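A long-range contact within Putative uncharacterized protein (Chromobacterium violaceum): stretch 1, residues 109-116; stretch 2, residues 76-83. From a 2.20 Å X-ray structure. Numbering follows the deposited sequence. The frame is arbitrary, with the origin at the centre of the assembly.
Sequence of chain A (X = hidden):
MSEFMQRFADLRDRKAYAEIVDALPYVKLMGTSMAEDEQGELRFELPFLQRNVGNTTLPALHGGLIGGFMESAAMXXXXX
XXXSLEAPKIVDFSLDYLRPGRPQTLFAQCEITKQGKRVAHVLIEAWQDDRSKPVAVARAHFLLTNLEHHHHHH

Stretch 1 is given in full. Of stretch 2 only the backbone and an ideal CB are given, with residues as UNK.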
# COMPACT_ATOMS: atom_id res chain seq x y z
N GLN A 109 -1.75 13.56 6.87
CA GLN A 109 -2.60 13.66 8.03
C GLN A 109 -3.98 13.11 7.73
O GLN A 109 -4.55 13.37 6.67
CB GLN A 109 -2.72 15.12 8.47
CG GLN A 109 -3.30 15.28 9.85
CD GLN A 109 -3.11 16.68 10.40
OE1 GLN A 109 -3.92 17.57 10.14
NE2 GLN A 109 -2.03 16.88 11.14
N CYS A 110 -4.53 12.37 8.69
CA CYS A 110 -5.84 11.77 8.49
C CYS A 110 -6.91 12.43 9.32
O CYS A 110 -6.66 13.05 10.34
CB CYS A 110 -5.81 10.29 8.85
SG CYS A 110 -4.29 9.49 8.40
N GLU A 111 -8.14 12.25 8.87
CA GLU A 111 -9.27 12.81 9.56
C GLU A 111 -10.39 11.79 9.57
O GLU A 111 -10.65 11.15 8.56
CB GLU A 111 -9.74 14.07 8.85
CG GLU A 111 -11.10 14.54 9.30
CD GLU A 111 -11.59 15.69 8.47
OE1 GLU A 111 -12.20 15.45 7.41
OE2 GLU A 111 -11.34 16.84 8.88
N ILE A 112 -11.06 11.63 10.70
CA ILE A 112 -12.17 10.69 10.77
C ILE A 112 -13.50 11.40 10.49
O ILE A 112 -14.00 12.15 11.33
CB ILE A 112 -12.22 9.98 12.13
CG1 ILE A 112 -10.90 9.23 12.35
CG2 ILE A 112 -13.41 9.05 12.17
CD1 ILE A 112 -10.92 8.25 13.48
N THR A 113 -14.07 11.12 9.32
CA THR A 113 -15.32 11.74 8.83
C THR A 113 -16.67 11.39 9.43
O THR A 113 -17.45 12.27 9.78
CB THR A 113 -15.49 11.52 7.35
OG1 THR A 113 -14.45 12.21 6.65
CG2 THR A 113 -16.86 12.03 6.91
N LYS A 114 -16.98 10.10 9.40
CA LYS A 114 -18.22 9.62 9.98
C LYS A 114 -17.66 8.58 10.92
O LYS A 114 -16.66 7.94 10.59
CB LYS A 114 -19.09 8.97 8.91
CG LYS A 114 -20.36 8.35 9.46
CD LYS A 114 -20.14 6.92 9.90
CE LYS A 114 -20.34 5.95 8.75
NZ LYS A 114 -21.47 5.02 9.01
N GLN A 115 -18.26 8.43 12.09
CA GLN A 115 -17.78 7.43 13.02
C GLN A 115 -18.93 6.83 13.80
O GLN A 115 -19.08 7.08 15.00
CB GLN A 115 -16.75 8.04 13.99
CG GLN A 115 -16.02 7.02 14.85
CD GLN A 115 -14.98 7.66 15.74
OE1 GLN A 115 -14.90 8.88 15.82
NE2 GLN A 115 -14.18 6.85 16.42
N GLY A 116 -19.73 6.05 13.09
CA GLY A 116 -20.86 5.36 13.70
C GLY A 116 -20.36 4.45 14.80
O GLY A 116 -19.21 4.54 15.23
N UNK A 76 -3.07 3.46 11.73
CA UNK A 76 -2.43 3.99 12.93
C UNK A 76 -3.21 5.16 13.52
O UNK A 76 -3.41 5.24 14.73
CB UNK A 76 -1.00 4.43 12.61
N UNK A 77 -3.67 6.06 12.66
CA UNK A 77 -4.44 7.22 13.12
C UNK A 77 -5.65 6.77 13.92
O UNK A 77 -6.00 7.36 14.95
CB UNK A 77 -4.88 8.08 11.94
N UNK A 78 -6.31 5.73 13.42
CA UNK A 78 -7.51 5.19 14.04
C UNK A 78 -7.25 4.62 15.42
O UNK A 78 -7.98 4.92 16.37
CB UNK A 78 -8.12 4.11 13.15
N UNK A 79 -6.22 3.79 15.55
CA UNK A 79 -5.94 3.19 16.84
C UNK A 79 -5.22 4.14 17.79
O UNK A 79 -5.09 3.86 18.97
CB UNK A 79 -5.11 1.92 16.65
N UNK A 80 -4.77 5.27 17.26
CA UNK A 80 -4.11 6.27 18.09
C UNK A 80 -5.22 7.13 18.68
O UNK A 80 -5.12 7.62 19.80
CB UNK A 80 -3.10 7.10 17.30
N UNK A 81 -6.30 7.29 17.91
CA UNK A 81 -7.44 8.07 18.33
C UNK A 81 -8.53 7.22 18.97
O UNK A 81 -9.60 7.73 19.30
CB UNK A 81 -8.01 8.83 17.13
N UNK A 82 -8.27 5.93 19.15
CA UNK A 82 -9.27 5.04 19.75
C UNK A 82 -8.76 4.15 20.86
O UNK A 82 -7.58 4.18 21.22
CB UNK A 82 -9.88 4.15 18.66
N UNK A 83 -9.67 3.35 21.40
CA UNK A 83 -9.37 2.42 22.47
C UNK A 83 -8.53 1.29 21.87
O UNK A 83 -8.95 0.60 20.94
CB UNK A 83 -10.65 1.89 23.13

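Residues 76 to 80 form the end of a helix that approaches the strand carrying Cys110 and Ile112 at 9.1 Å between axes, with an angle of 63° between their directions. At position 76 the CA-to-CB bond points sideways, and no atom of stretch 1 lies within 5.5 Å of the ideal CB. Stretch 1 therefore sets no preference beyond compatibility with a helix, and the deposited residue is Ile76, which makes no contact here.

Position 77 is the most constrained. The CA of residue 77 is 6.6 Å from Cys110 CA, its CB points toward the strand, and the ideal CB sits 3.9 Å from Cys110 SG. Beyond it lie the CB of Cys110, the aliphatic side chain of Ile112 and the carbonyl oxygen of Cys110. A flat ring or a flexible apolar chain would suit this mixed surface: an aromatic residue, leucine or methionine, or a polar group reaching for the carbonyl. The residue is His77. Its ring lies against Cys110, whose CB stands 3.7 Å from the centroid of the His77 ring and only 16° off the normal, a CH-pi contact over one face. Ile112 CG1 meets the ring edge, 3.9 Å from His77 CD2. The imidazole also reaches the backbone, with His77 CE1 3.1 Å from Cys110 O; His77 NE2 is 3.3 Å from Cys110 O, but the angle is too poor for a hydrogen bond.

At position 78 the CA-to-CB bond points sideways, as at 76, yet the ideal CB is 5.0 Å from Ile112 CD1, so an apolar chain of moderate length, such as leucine, isoleucine or methionine, could bend back to that methyl. Leu78 does so: Leu78 CD2 packs 3.8 Å from Ile112 CD1, with chi1 between wells at -126°.

Positions 79 and 80 are out of reach of stretch 1, which leaves their identity open. They are Met79, present as selenomethionine, and Trp80.

Position 81, just beyond the helix, points toward the strand. Small or medium side chains, polar or apolar, would fit. Asn81 has its ND2 hydrogen-bonded elsewhere in the structure and comes no nearer than 4.7 Å, from its CB to Ile112 CD1.

Position 82 points toward stretch 1, but across open space; a long side chain is needed to reach the amide of Gln115. Glutamine, lysine, methionine or arginine could serve. Arg82 CD comes to 3.8 Å from Gln115 NE2, which lies at the edge of the guanidinium, without a hydrogen bond.

Position 83 is out of reach. Glu83 is poorly ordered; Glu83 OE1 forms a salt bridge with Arg82 NH2 at 3.6 Å.

Stretch 2 76-83: IHLMWNRE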
# COMPACT_ATOMS: atom_id res chain seq x y z
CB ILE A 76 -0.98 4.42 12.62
CG1 ILE A 76 -0.14 3.18 12.33
CG2 ILE A 76 -0.40 5.22 13.79
CD1 ILE A 76 1.22 3.45 11.71
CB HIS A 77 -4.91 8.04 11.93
CG HIS A 77 -5.70 9.25 12.29
ND1 HIS A 77 -5.11 10.44 12.66
CD2 HIS A 77 -7.04 9.48 12.29
CE1 HIS A 77 -6.04 11.35 12.87
NE2 HIS A 77 -7.22 10.79 12.65
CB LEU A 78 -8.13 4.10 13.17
CG LEU A 78 -9.60 4.28 12.80
CD1 LEU A 78 -10.09 3.05 12.08
CD2 LEU A 78 -10.43 4.52 14.05
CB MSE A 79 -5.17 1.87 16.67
CG MSE A 79 -4.01 1.86 15.71
SE MSE A 79 -3.28 0.04 15.59
CE MSE A 79 -4.61 -0.75 14.46
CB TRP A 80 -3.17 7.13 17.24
CG TRP A 80 -2.43 8.15 18.03
CD1 TRP A 80 -2.86 9.40 18.39
CD2 TRP A 80 -1.11 8.02 18.58
NE1 TRP A 80 -1.90 10.04 19.13
CE2 TRP A 80 -0.81 9.21 19.26
CE3 TRP A 80 -0.15 6.99 18.56
CZ2 TRP A 80 0.40 9.42 19.92
CZ3 TRP A 80 1.06 7.20 19.22
CH2 TRP A 80 1.33 8.41 19.88
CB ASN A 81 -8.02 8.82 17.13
CG ASN A 81 -7.13 9.96 16.65
OD1 ASN A 81 -5.98 9.75 16.25
ND2 ASN A 81 -7.66 11.17 16.70
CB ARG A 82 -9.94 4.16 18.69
CG ARG A 82 -10.97 4.87 17.84
CD ARG A 82 -11.85 3.88 17.07
NE ARG A 82 -12.80 3.17 17.93
CZ ARG A 82 -12.53 2.04 18.59
NH1 ARG A 82 -11.33 1.48 18.50
NH2 ARG A 82 -13.47 1.47 19.34
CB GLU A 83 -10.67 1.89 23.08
CG GLU A 83 -11.51 2.97 23.78
CD GLU A 83 -11.97 4.08 22.84
OE1 GLU A 83 -12.78 3.80 21.93
OE2 GLU A 83 -11.50 5.23 23.01
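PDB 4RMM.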